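Local structure of tylactone synthase starter module and modules 1 & 2 (Streptomyces fradiae, 2Z5L) at residues A399-Y404 with A442-L447. The protein is the first ketoreductase of the tylosin polyketide synthase, which probably reduces the beta-keto group of the growing polyketide chain with NADPH. Sequence-based numbering, arbitrary orientation.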
loop_
_atom_site.group_PDB
_atom_site.type_symbol
_atom_site.label_atom_id
_atom_site.label_comp_id
_atom_site.label_asym_id
_atom_site.label_seq_id
_atom_site.Cartn_x
_atom_site.Cartn_y
_atom_site.Cartn_z
ATOM N N ALA A 399 3.319 -11.593 -3.218
ATOM C CA ALA A 399 4.677 -11.784 -3.717
ATOM C C ALA A 399 4.959 -11.219 -5.112
ATOM O O ALA A 399 4.079 -11.180 -5.972
ATOM C CB ALA A 399 5.029 -13.280 -3.692
ATOM N N GLY A 400 6.206 -10.806 -5.331
ATOM C CA GLY A 400 6.603 -10.270 -6.617
ATOM C C GLY A 400 6.154 -8.849 -6.884
ATOM O O GLY A 400 6.507 -8.301 -7.919
ATOM N N GLN A 401 5.382 -8.246 -5.981
ATOM C CA GLN A 401 4.921 -6.876 -6.203
ATOM C C GLN A 401 5.208 -5.940 -5.011
ATOM O O GLN A 401 4.320 -5.203 -4.534
ATOM C CB GLN A 401 3.426 -6.887 -6.531
ATOM C CG GLN A 401 3.094 -7.671 -7.772
ATOM C CD GLN A 401 1.626 -7.620 -8.074
ATOM O OE1 GLN A 401 0.795 -8.106 -7.292
ATOM N NE2 GLN A 401 1.283 -7.015 -9.209
ATOM N N GLY A 402 6.445 -5.981 -4.527
ATOM C CA GLY A 402 6.832 -5.154 -3.393
ATOM C C GLY A 402 6.787 -3.666 -3.701
ATOM O O GLY A 402 6.353 -2.865 -2.875
ATOM N N ALA A 403 7.215 -3.284 -4.897
ATOM C CA ALA A 403 7.240 -1.872 -5.249
ATOM C C ALA A 403 5.820 -1.408 -5.471
ATOM O O ALA A 403 5.460 -0.267 -5.168
ATOM C CB ALA A 403 8.084 -1.655 -6.513
ATOM N N TYR A 404 4.995 -2.301 -5.998
ATOM C CA TYR A 404 3.599 -1.959 -6.249
ATOM C C TYR A 404 2.813 -1.825 -4.936
ATOM O O TYR A 404 1.904 -0.990 -4.812
ATOM C CB TYR A 404 2.959 -3.024 -7.145
ATOM C CG TYR A 404 1.668 -2.588 -7.790
ATOM C CD1 TYR A 404 1.632 -1.475 -8.638
ATOM C CD2 TYR A 404 0.492 -3.326 -7.618
ATOM C CE1 TYR A 404 0.472 -1.116 -9.305
ATOM C CE2 TYR A 404 -0.674 -2.977 -8.280
ATOM C CZ TYR A 404 -0.677 -1.871 -9.126
ATOM O OH TYR A 404 -1.810 -1.535 -9.823
ATOM N N ALA A 442 2.979 -11.773 -13.551
ATOM C CA ALA A 442 3.268 -12.737 -12.500
ATOM C C ALA A 442 2.456 -12.435 -11.239
ATOM O O ALA A 442 1.951 -13.350 -10.585
ATOM C CB ALA A 442 4.784 -12.748 -12.175
ATOM N N GLY A 443 2.324 -11.157 -10.895
ATOM C CA GLY A 443 1.570 -10.791 -9.704
ATOM C C GLY A 443 0.093 -11.176 -9.721
ATOM O O GLY A 443 -0.420 -11.742 -8.748
ATOM N N GLU A 444 -0.603 -10.861 -10.806
ATOM C CA GLU A 444 -2.015 -11.197 -10.911
ATOM C C GLU A 444 -2.128 -12.725 -10.932
ATOM O O GLU A 444 -3.045 -13.298 -10.344
ATOM C CB GLU A 444 -2.612 -10.597 -12.189
ATOM C CG GLU A 444 -2.636 -9.051 -12.228
ATOM C CD GLU A 444 -1.260 -8.440 -12.026
ATOM O OE1 GLU A 444 -0.308 -8.798 -12.768
ATOM O OE2 GLU A 444 -1.126 -7.594 -11.122
ATOM N N GLU A 445 -1.176 -13.363 -11.609
ATOM C CA GLU A 445 -1.127 -14.818 -11.719
ATOM C C GLU A 445 -1.032 -15.472 -10.337
ATOM O O GLU A 445 -1.611 -16.530 -10.105
ATOM C CB GLU A 445 0.071 -15.243 -12.578
ATOM C CG GLU A 445 -0.111 -14.977 -14.062
ATOM C CD GLU A 445 1.155 -15.208 -14.867
ATOM O OE1 GLU A 445 2.004 -16.030 -14.448
ATOM O OE2 GLU A 445 1.304 -14.579 -15.933
ATOM N N SER A 446 -0.305 -14.837 -9.423
ATOM C CA SER A 446 -0.163 -15.377 -8.085
ATOM C C SER A 446 -1.444 -15.233 -7.290
ATOM O O SER A 446 -1.862 -16.169 -6.605
ATOM C CB SER A 446 0.967 -14.691 -7.333
ATOM O OG SER A 446 0.983 -15.113 -5.979
ATOM N N LEU A 447 -2.065 -14.060 -7.371
ATOM C CA LEU A 447 -3.315 -13.793 -6.662
ATOM C C LEU A 447 -4.413 -14.721 -7.159
ATOM O O LEU A 447 -5.282 -15.133 -6.399
ATOM C CB LEU A 447 -3.761 -12.348 -6.892
ATOM C CG LEU A 447 -2.979 -11.227 -6.221
ATOM C CD1 LEU A 447 -3.500 -9.874 -6.708
ATOM C CD2 LEU A 447 -3.112 -11.353 -4.720
#
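Gln-401 reaches across to Gly-443 and Glu-444 in a small, buried contact of the Rossmann-type, short-chain dehydrogenase/reductase fold. It joins the loop that leads into helix 402-419, a segment of the KR domain, to the first turn of helix 442-450. Gln-401 occupies the N-cap position of its helix, yet its side chain points toward helix 442-450: CG lies anti to the carbonyl carbon (chi1 -61°), and the extended chain beyond it carries the amide to the neighbouring helix. There the amide lies against the bare backbone of Gly-443, with Gln-401 CD 3.6 Å and Gln-401 OE1 3.7 Å from Gly-443 CA. Having no side chain, Gly-443 offers this CA directly to the amide. Asn-398 ties the two segments together from one residue before the loop segment: its ND2 bonds both to Gln-401 OE1 and to Gly-443 O. The amide nitrogen of Gln-401 is gripped twice, by the backbone oxygen of Asp-347 and by Glu-444. Glu-444 starts away from the loop, but its chain bends at chi2 (56°), bringing the carboxylate back to the glutamine; the two side chains cross at about a right angle. Glu-444 OE1 is held by the backbone N of Gly-441. Glu-444 OE2 accepts an N-H of Gln-401 NE2 at 3.1 Å, on the syn side but tilted out of the carboxylate plane, in a bent bond (140°).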